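Local structure of ArCE4A (Arthrobacter sp. AW19M34-1, 5LFZ) at residues Thr30-Pro35 / Ile118-Tyr123; His82-Lys87 / Val101-Glu106; Ala164-Ile169 / Ala193-Val198. The protein acts as a metal-dependent carbohydrate esterase family 4 deacetylase, probably removing acetyl groups from N-acetylated glycans. All coordinates share one frame; numbering follows the deposited sequence.

Contact 1: residues Thr30-Pro35 / Ile118-Tyr123; sequences TFDDGP and ILRPPY. With NI (nickel (II) ion), chain B.
Asp32, on strand 26-32, and Arg120, in the loop leading to helix 128-131, face each other with their CA atoms 8.6 Å apart, so the backbones stay well separated and side chains span the gap. Arg120 reaches across most of it. Its chain is extended up to a bend at chi3 (-78°), which brings the guanidinium edge against the strand. There NH1 and NH2 close end-on upon one atom, Thr30 OG1, at 2.9 and 3.1 Å, with the hydroxyl oxygen lying in the guanidinium plane. That hydroxyl is also bonded to Ile170 O, while Arg120 NE and NH2 reach Val139 O and Leu140 O. NH1 makes a salt bridge to Asp32 OD1 at 2.7 Å, approaching on the syn side but 29° out of the carboxylate plane, and the two flat groups are inclined by 49°. With an alanine for this arginine, Asp32 OD1 would probably lose its charged mate and its carboxylate be freer to turn. The other oxygen, Asp32 OD2, accepts a bond from nickel-bound water 1 at 2.7 Å. Next along, Asp33 OD1 binds the nickel at 2.1 Å, and its OD2 takes a bond from water 2. In this TFDDG motif of polysaccharide deacetylases, the first aspartate is held between a buried arginine and a metal-bound water, and the second is a ligand of the metal.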
loop_
_atom_site.group_PDB
_atom_site.type_symbol
_atom_site.label_atom_id
_atom_site.label_comp_id
_atom_site.label_asym_id
_atom_site.label_seq_id
_atom_site.Cartn_x
_atom_site.Cartn_y
_atom_site.Cartn_z
ATOM N N THR A 30 2.149 3.114 -3.219
ATOM C CA THR A 30 1.281 2.465 -2.242
ATOM C C THR A 30 0.286 3.467 -1.656
ATOM O O THR A 30 0.581 4.661 -1.514
ATOM C CB THR A 30 2.091 1.777 -1.101
ATOM O OG1 THR A 30 2.712 2.760 -0.268
ATOM C CG2 THR A 30 3.163 0.842 -1.671
ATOM N N PHE A 31 -0.908 2.974 -1.348
ATOM C CA PHE A 31 -1.995 3.814 -0.848
ATOM C C PHE A 31 -2.598 3.212 0.411
ATOM O O PHE A 31 -3.047 2.065 0.394
ATOM C CB PHE A 31 -3.084 3.981 -1.906
ATOM C CG PHE A 31 -2.616 4.652 -3.168
ATOM C CD1 PHE A 31 -2.609 6.035 -3.273
ATOM C CD2 PHE A 31 -2.182 3.898 -4.247
ATOM C CE1 PHE A 31 -2.187 6.644 -4.433
ATOM C CE2 PHE A 31 -1.753 4.505 -5.407
ATOM C CZ PHE A 31 -1.755 5.879 -5.501
ATOM N N ASP A 32 -2.612 3.980 1.498
ATOM C CA ASP A 32 -3.126 3.500 2.784
ATOM C C ASP A 32 -4.526 3.992 3.086
ATOM O O ASP A 32 -4.927 5.060 2.613
ATOM C CB ASP A 32 -2.240 3.959 3.945
ATOM C CG ASP A 32 -0.956 3.190 4.057
ATOM O OD1 ASP A 32 -0.634 2.406 3.144
ATOM O OD2 ASP A 32 -0.254 3.398 5.072
ATOM N N ASP A 33 -5.230 3.213 3.913
ATOM C CA ASP A 33 -6.411 3.651 4.679
ATOM C C ASP A 33 -7.720 3.551 3.909
ATOM O O ASP A 33 -8.783 3.899 4.440
ATOM C CB ASP A 33 -6.279 5.097 5.178
ATOM C CG ASP A 33 -5.210 5.291 6.243
ATOM O OD1 ASP A 33 -4.462 4.353 6.572
ATOM O OD2 ASP A 33 -5.111 6.429 6.739
ATOM N N GLY A 34 -7.653 3.114 2.657
ATOM C CA GLY A 34 -8.853 2.873 1.880
ATOM C C GLY A 34 -9.432 1.505 2.183
ATOM O O GLY A 34 -9.006 0.843 3.130
ATOM N N PRO A 35 -10.419 1.073 1.392
ATOM C CA PRO A 35 -11.046 1.822 0.296
ATOM C C PRO A 35 -11.986 2.923 0.791
ATOM O O PRO A 35 -12.419 2.927 1.949
ATOM C CB PRO A 35 -11.818 0.744 -0.460
ATOM C CG PRO A 35 -12.116 -0.290 0.583
ATOM C CD PRO A 35 -10.953 -0.296 1.516
ATOM N N ILE A 118 1.017 -9.300 2.605
ATOM C CA ILE A 118 1.821 -8.268 3.245
ATOM C C ILE A 118 0.944 -7.442 4.181
ATOM O O ILE A 118 -0.271 -7.359 3.986
ATOM C CB ILE A 118 2.476 -7.328 2.204
ATOM C CG1 ILE A 118 1.403 -6.736 1.283
ATOM C CG2 ILE A 118 3.510 -8.077 1.377
ATOM C CD1 ILE A 118 1.960 -5.853 0.168
ATOM N N LEU A 119 1.556 -6.828 5.190
ATOM C CA LEU A 119 0.829 -5.972 6.123
ATOM C C LEU A 119 1.653 -4.725 6.397
ATOM O O LEU A 119 2.871 -4.799 6.530
ATOM C CB LEU A 119 0.524 -6.716 7.435
ATOM C CG LEU A 119 -0.262 -5.978 8.534
ATOM C CD1 LEU A 119 -1.135 -6.958 9.317
ATOM C CD2 LEU A 119 0.649 -5.204 9.486
ATOM N N ARG A 120 0.984 -3.580 6.473
ATOM C CA ARG A 120 1.634 -2.330 6.857
ATOM C C ARG A 120 1.050 -1.888 8.190
ATOM O O ARG A 120 -0.164 -1.748 8.319
ATOM C CB ARG A 120 1.435 -1.256 5.793
ATOM C CG ARG A 120 1.951 0.103 6.210
ATOM C CD ARG A 120 1.908 1.077 5.055
ATOM N NE ARG A 120 3.002 0.884 4.106
ATOM C CZ ARG A 120 2.996 1.391 2.877
ATOM N NH1 ARG A 120 1.946 2.094 2.470
ATOM N NH2 ARG A 120 4.024 1.199 2.054
ATOM N N PRO A 121 1.903 -1.713 9.201
ATOM C CA PRO A 121 1.370 -1.342 10.514
ATOM C C PRO A 121 0.971 0.128 10.540
ATOM O O PRO A 121 1.725 0.962 10.046
ATOM C CB PRO A 121 2.541 -1.615 11.458
ATOM C CG PRO A 121 3.754 -1.411 10.608
ATOM C CD PRO A 121 3.366 -1.882 9.218
ATOM N N PRO A 122 -0.209 0.435 11.096
ATOM C CA PRO A 122 -0.652 1.828 11.246
ATOM C C PRO A 122 0.407 2.713 11.893
ATOM O O PRO A 122 1.047 2.300 12.861
ATOM C CB PRO A 122 -1.883 1.699 12.143
ATOM C CG PRO A 122 -2.448 0.370 11.772
ATOM C CD PRO A 122 -1.247 -0.516 11.526
ATOM N N TYR A 123 0.597 3.906 11.328
ATOM C CA TYR A 123 1.547 4.899 11.835
ATOM C C TYR A 123 2.991 4.415 11.746
ATOM O O TYR A 123 3.898 5.068 12.258
ATOM C CB TYR A 123 1.207 5.287 13.284
ATOM C CG TYR A 123 -0.269 5.553 13.486
ATOM C CD1 TYR A 123 -0.854 6.722 13.016
ATOM C CD2 TYR A 123 -1.079 4.631 14.134
ATOM C CE1 TYR A 123 -2.206 6.964 13.186
ATOM C CE2 TYR A 123 -2.432 4.863 14.308
ATOM C CZ TYR A 123 -2.991 6.030 13.834
ATOM O OH TYR A 123 -4.339 6.260 14.011
HETATM NI NI NI B . -2.849 4.432 7.852
HETATM O O HOH W 1 -1.280 5.064 6.901
HETATM O O HOH W 2 -3.020 6.505 8.089
HETATM O O HOH W 3 -1.074 4.550 9.052
#

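Contact 2: residues His82-Lys87 / Val101-Glu106; sequences HTFDHK and VQWTDE. With NI (nickel (II) ion), chain B.
The hydroxyl of Thr83, whose carbonyl oxygen meets the methyl group of Thr104 on helix 94-112, takes part in two bonds within its own loop, one of them weak. Thr83 OG1 donates to His82 O at 2.5 Å, in the carbonyl plane and on a lone pair, and it accepts the weak bond from His86 N at 3.3 Å. The turn thereby tied together carries the sequence HTFDH, the H(S/T)xxH metal-binding motif of CE4 enzymes. Toward the helix, the methyl group Thr104 CG2 lies 3.8 Å from Thr83 O, while the Thr104 hydroxyl is bonded to Glu100 O one turn back. Glu100 also lends OE1 to the backbone N of both Phe84 and Asp85, so a carboxylate of the helix fastens the loop directly.

Phe84 provides the apolar part. With CG anti to the backbone N (chi1 -167°), its ring swings over to the helix, where CD2 rests 3.5 Å from Trp103 CB. The indole presents an edge to the face of Phe84: Trp103 CE3 stands over that face, the six-membered rings have centroids 5.7 Å apart, and their planes meet at 80° in a T-shaped stack. Trp103 also stacks on His99.

The CB atom of His82 points away from the helix, and the imidazoles of His82 and His86 each bind the nickel through NE2, both at 2.1 Å. The short loop therefore has two chemically distinct flanks: an aromatic and carboxylate-held one on the helix, and one that supplies two nitrogen ligands to the metal.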
loop_
_atom_site.group_PDB
_atom_site.type_symbol
_atom_site.label_atom_id
_atom_site.label_comp_id
_atom_site.label_asym_id
_atom_site.label_seq_id
_atom_site.Cartn_x
_atom_site.Cartn_y
_atom_site.Cartn_z
ATOM N N HIS A 82 -3.907 -3.305 6.338
ATOM C CA HIS A 82 -3.542 -2.156 7.164
ATOM C C HIS A 82 -4.181 -2.274 8.551
ATOM O O HIS A 82 -4.369 -1.267 9.234
ATOM C CB HIS A 82 -3.979 -0.852 6.474
ATOM C CG HIS A 82 -3.246 0.375 6.931
ATOM N ND1 HIS A 82 -1.933 0.362 7.357
ATOM C CD2 HIS A 82 -3.642 1.668 6.985
ATOM C CE1 HIS A 82 -1.559 1.590 7.666
ATOM N NE2 HIS A 82 -2.579 2.405 7.451
ATOM N N THR A 83 -4.473 -3.518 8.954
ATOM C CA THR A 83 -5.288 -3.885 10.137
ATOM C C THR A 83 -6.758 -3.489 9.959
ATOM O O THR A 83 -7.160 -3.007 8.898
ATOM C CB THR A 83 -4.761 -3.284 11.469
ATOM O OG1 THR A 83 -5.100 -1.891 11.570
ATOM C CG2 THR A 83 -3.252 -3.474 11.598
ATOM N N PHE A 84 -7.568 -3.726 10.988
ATOM C CA PHE A 84 -9.013 -3.606 10.834
ATOM C C PHE A 84 -9.509 -2.195 11.102
ATOM O O PHE A 84 -10.239 -1.633 10.294
ATOM C CB PHE A 84 -9.752 -4.587 11.749
ATOM C CG PHE A 84 -11.207 -4.724 11.417
ATOM C CD1 PHE A 84 -12.163 -4.018 12.126
ATOM C CD2 PHE A 84 -11.615 -5.536 10.370
ATOM C CE1 PHE A 84 -13.506 -4.135 11.812
ATOM C CE2 PHE A 84 -12.956 -5.659 10.048
ATOM C CZ PHE A 84 -13.902 -4.955 10.770
ATOM N N ASP A 85 -9.126 -1.627 12.237
ATOM C CA ASP A 85 -9.624 -0.302 12.600
ATOM C C ASP A 85 -8.500 0.698 12.880
ATOM O O ASP A 85 -8.684 1.652 13.639
ATOM C CB ASP A 85 -10.546 -0.413 13.810
ATOM C CG ASP A 85 -9.975 -1.302 14.876
ATOM O OD1 ASP A 85 -8.756 -1.204 15.113
ATOM O OD2 ASP A 85 -10.732 -2.109 15.464
ATOM N N HIS A 86 -7.346 0.461 12.265
ATOM C CA HIS A 86 -6.223 1.407 12.242
ATOM C C HIS A 86 -5.664 1.732 13.622
ATOM O O HIS A 86 -5.309 2.876 13.908
ATOM C CB HIS A 86 -6.622 2.712 11.535
ATOM C CG HIS A 86 -5.465 3.438 10.918
ATOM N ND1 HIS A 86 -4.686 4.334 11.618
ATOM C CD2 HIS A 86 -4.943 3.386 9.668
ATOM C CE1 HIS A 86 -3.740 4.807 10.827
ATOM N NE2 HIS A 86 -3.877 4.251 9.637
ATOM N N LYS A 87 -5.572 0.726 14.477
ATOM C CA LYS A 87 -4.951 0.920 15.779
ATOM C C LYS A 87 -3.448 0.640 15.702
ATOM O O LYS A 87 -3.003 -0.249 14.975
ATOM C CB LYS A 87 -5.618 0.029 16.834
ATOM C CG LYS A 87 -7.051 0.439 17.150
ATOM C CD LYS A 87 -7.753 -0.540 18.077
ATOM C CE LYS A 87 -9.215 -0.142 18.256
ATOM N NZ LYS A 87 -9.954 -1.029 19.197
ATOM N N VAL A 101 -5.415 -8.583 12.665
ATOM C CA VAL A 101 -4.985 -9.357 11.506
ATOM C C VAL A 101 -6.137 -10.188 10.932
ATOM O O VAL A 101 -6.480 -10.078 9.750
ATOM C CB VAL A 101 -3.812 -10.294 11.866
ATOM C CG1 VAL A 101 -3.536 -11.271 10.731
ATOM C CG2 VAL A 101 -2.564 -9.478 12.206
ATOM N N GLN A 102 -6.734 -11.016 11.780
ATOM C CA GLN A 102 -7.724 -11.985 11.324
ATOM C C GLN A 102 -9.024 -11.359 10.838
ATOM O O GLN A 102 -9.616 -11.846 9.879
ATOM C CB GLN A 102 -8.024 -12.986 12.432
ATOM C CG GLN A 102 -6.839 -13.855 12.783
ATOM C CD GLN A 102 -7.154 -14.826 13.889
ATOM O OE1 GLN A 102 -8.321 -15.047 14.219
ATOM N NE2 GLN A 102 -6.118 -15.417 14.474
ATOM N N TRP A 103 -9.469 -10.282 11.482
ATOM C CA TRP A 103 -10.692 -9.618 11.033
ATOM C C TRP A 103 -10.493 -8.979 9.665
ATOM O O TRP A 103 -11.416 -8.934 8.858
ATOM C CB TRP A 103 -11.150 -8.551 12.029
ATOM C CG TRP A 103 -11.586 -9.081 13.351
ATOM C CD1 TRP A 103 -11.830 -10.382 13.677
ATOM C CD2 TRP A 103 -11.830 -8.317 14.535
ATOM N NE1 TRP A 103 -12.213 -10.475 14.995
ATOM C CE2 TRP A 103 -12.221 -9.220 15.544
ATOM C CE3 TRP A 103 -11.756 -6.954 14.842
ATOM C CZ2 TRP A 103 -12.537 -8.805 16.835
ATOM C CZ3 TRP A 103 -12.070 -6.545 16.126
ATOM C CH2 TRP A 103 -12.456 -7.467 17.104
ATOM N N THR A 104 -9.285 -8.494 9.408
ATOM C CA THR A 104 -8.992 -7.840 8.137
ATOM C C THR A 104 -8.910 -8.880 7.034
ATOM O O THR A 104 -9.444 -8.680 5.937
ATOM C CB THR A 104 -7.684 -7.032 8.201
ATOM O OG1 THR A 104 -7.763 -6.102 9.285
ATOM C CG2 THR A 104 -7.444 -6.264 6.891
ATOM N N ASP A 105 -8.260 -10.000 7.336
ATOM C CA ASP A 105 -8.142 -11.097 6.378
ATOM C C ASP A 105 -9.512 -11.615 5.968
ATOM O O ASP A 105 -9.744 -11.902 4.794
ATOM C CB ASP A 105 -7.308 -12.246 6.949
ATOM C CG ASP A 105 -5.822 -11.935 6.980
ATOM O OD1 ASP A 105 -5.417 -10.935 6.358
ATOM O OD2 ASP A 105 -5.059 -12.710 7.602
ATOM N N GLU A 106 -10.418 -11.746 6.933
ATOM C CA GLU A 106 -11.745 -12.268 6.627
ATOM C C GLU A 106 -12.468 -11.313 5.690
ATOM O O GLU A 106 -13.126 -11.735 4.741
ATOM C CB GLU A 106 -12.573 -12.479 7.892
ATOM C CG GLU A 106 -13.982 -12.975 7.600
ATOM C CD GLU A 106 -14.977 -12.632 8.694
ATOM O OE1 GLU A 106 -14.752 -11.658 9.443
ATOM O OE2 GLU A 106 -15.988 -13.349 8.810
HETATM NI NI NI B . -2.849 4.432 7.852
HETATM O O HOH W 1 -1.280 5.064 6.901
HETATM O O HOH W 3 -1.074 4.550 9.052
HETATM O O HOH W 2 -3.020 6.505 8.089
#

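Contact 3: residues Ala164-Ile169 / Ala193-Val198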
loop_
_atom_site.group_PDB
_atom_site.type_symbol
_atom_site.label_atom_id
_atom_site.label_comp_id
_atom_site.label_asym_id
_atom_site.label_seq_id
_atom_site.Cartn_x
_atom_site.Cartn_y
_atom_site.Cartn_z
ATOM N N ALA A 164 12.087 9.780 -4.494
ATOM C CA ALA A 164 12.105 8.401 -4.972
ATOM C C ALA A 164 13.471 8.053 -5.532
ATOM O O ALA A 164 14.157 8.896 -6.110
ATOM C CB ALA A 164 11.031 8.171 -6.028
ATOM N N LYS A 165 13.853 6.797 -5.340
ATOM C CA LYS A 165 15.087 6.254 -5.879
ATOM C C LYS A 165 14.785 4.817 -6.299
ATOM O O LYS A 165 13.711 4.302 -5.990
ATOM C CB LYS A 165 16.207 6.334 -4.838
ATOM C CG LYS A 165 16.074 5.364 -3.682
ATOM C CD LYS A 165 16.950 5.790 -2.512
ATOM C CE LYS A 165 17.565 4.588 -1.806
ATOM N NZ LYS A 165 18.472 3.814 -2.706
ATOM N N PRO A 166 15.705 4.171 -7.036
ATOM C CA PRO A 166 15.439 2.772 -7.380
ATOM C C PRO A 166 15.201 1.919 -6.135
ATOM O O PRO A 166 15.998 1.973 -5.198
ATOM C CB PRO A 166 16.715 2.344 -8.108
ATOM C CG PRO A 166 17.270 3.608 -8.658
ATOM C CD PRO A 166 16.931 4.678 -7.678
ATOM N N GLY A 167 14.102 1.166 -6.123
ATOM C CA GLY A 167 13.771 0.316 -4.994
ATOM C C GLY A 167 12.846 0.966 -3.980
ATOM O O GLY A 167 12.484 0.351 -2.979
ATOM N N SER A 168 12.452 2.210 -4.239
ATOM C CA SER A 168 11.628 2.961 -3.292
ATOM C C SER A 168 10.183 2.491 -3.164
ATOM O O SER A 168 9.589 1.945 -4.095
ATOM C CB SER A 168 11.622 4.447 -3.662
ATOM O OG SER A 168 12.781 5.098 -3.183
ATOM N N ILE A 169 9.632 2.736 -1.981
ATOM C CA ILE A 169 8.228 2.510 -1.683
ATOM C C ILE A 169 7.608 3.846 -1.289
ATOM O O ILE A 169 7.990 4.435 -0.281
ATOM C CB ILE A 169 8.039 1.494 -0.546
ATOM C CG1 ILE A 169 8.641 0.137 -0.934
ATOM C CG2 ILE A 169 6.565 1.368 -0.183
ATOM C CD1 ILE A 169 8.621 -0.885 0.189
ATOM N N ALA A 193 10.967 10.071 -15.359
ATOM C CA ALA A 193 12.197 10.026 -14.580
ATOM C C ALA A 193 12.903 8.670 -14.701
ATOM O O ALA A 193 13.959 8.456 -14.095
ATOM C CB ALA A 193 11.904 10.340 -13.122
ATOM N N GLY A 194 12.317 7.762 -15.478
ATOM C CA GLY A 194 12.956 6.499 -15.819
ATOM C C GLY A 194 12.559 5.300 -14.975
ATOM O O GLY A 194 13.166 4.232 -15.082
ATOM N N TYR A 195 11.534 5.464 -14.147
ATOM C CA TYR A 195 11.101 4.390 -13.258
ATOM C C TYR A 195 10.042 3.492 -13.869
ATOM O O TYR A 195 9.247 3.915 -14.713
ATOM C CB TYR A 195 10.566 4.970 -11.948
ATOM C CG TYR A 195 11.611 5.729 -11.177
ATOM C CD1 TYR A 195 12.663 5.066 -10.567
ATOM C CD2 TYR A 195 11.554 7.108 -11.070
ATOM C CE1 TYR A 195 13.632 5.760 -9.861
ATOM C CE2 TYR A 195 12.514 7.809 -10.370
ATOM C CZ TYR A 195 13.552 7.134 -9.771
ATOM O OH TYR A 195 14.510 7.841 -9.079
ATOM N N THR A 196 10.046 2.239 -13.424
ATOM C CA THR A 196 9.008 1.278 -13.749
ATOM C C THR A 196 8.190 1.067 -12.485
ATOM O O THR A 196 8.750 0.854 -11.416
ATOM C CB THR A 196 9.597 -0.046 -14.248
ATOM O OG1 THR A 196 10.256 0.172 -15.504
ATOM C CG2 THR A 196 8.507 -1.107 -14.423
ATOM N N LEU A 197 6.870 1.167 -12.604
ATOM C CA LEU A 197 6.006 1.133 -11.430
ATOM C C LEU A 197 5.502 -0.288 -11.234
ATOM O O LEU A 197 4.985 -0.905 -12.166
ATOM C CB LEU A 197 4.852 2.119 -11.588
ATOM C CG LEU A 197 5.312 3.536 -11.965
ATOM C CD1 LEU A 197 4.150 4.493 -12.132
ATOM C CD2 LEU A 197 6.263 4.075 -10.929
ATOM N N VAL A 198 5.674 -0.812 -10.024
ATOM C CA VAL A 198 5.396 -2.223 -9.749
ATOM C C VAL A 198 4.619 -2.403 -8.451
ATOM O O VAL A 198 4.529 -1.484 -7.646
ATOM C CB VAL A 198 6.698 -3.055 -9.645
ATOM C CG1 VAL A 198 7.489 -3.012 -10.947
ATOM C CG2 VAL A 198 7.550 -2.583 -8.465
#
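A beta-alpha-beta unit of the distorted (beta/alpha) barrel of the NodB homology fold is joined here at the entry to its two strands: 168-173 and 196-197, linked through helix 177-192, both pair in parallel with strand 26-32, which lies between them. Tyr195 carries the contact, reaching from just before strand 196-197 to the turn that leads into the earlier one. Its CG lies beside the backbone N (chi1 -62°), and the ring is placed alongside Ala164, Lys165 and Pro166, with Tyr195 CE1 3.8 Å from Pro166 N, which sits at the ring edge near its plane. Pro166 CD adds a looser apolar touch to Tyr195 CE1 at 4.1 Å. Beyond the ring, Tyr195 OH lies 3.6 Å from Lys165 CA and 3.2 Å from Ala164 O. The tyrosine also packs on Leu190 of helix 177-192 and on Val27 of strand 26-32.

Both backbones are shaped by glycine at the approach to a strand. Gly194, with positive phi, closes helix 177-192 in a Schellman motif just before Tyr195. Gly167, also with positive phi, occupies the third position of a type II turn from Lys165 to Ser168, closed by Ser168 N bonding to Lys165 O at 3.0 Å. A side-chain bond spans the same turn: Ser168 OG, itself bonded to Asp142 OD2, accepts from Lys165 N at 2.9 Å, with an N-H...O angle of 154°.

Contacts 1 and 2 build the nickel site together, their centres about 10 Å apart and contact 2 nested within the chain loop that contact 1 closes. Asp33 from one and His82 and His86 from the other, with three waters, complete the six ligands. The second shell crosses between them as well: Arg120 O lies 2.9 Å from His82 ND1, and Tyr123 OH 3.1 Å from His86 ND1, both probable hydrogen bonds that would orient the imidazoles. Contact 3 lies about 19 Å from contact 1 between centres, yet shares its sheet, and Ile169 CG2 packs 3.4 Å from Arg120 NH2. Contacts 2 and 3 do not touch; their centres are about 28 Å apart, on opposite sides of the chain's centre.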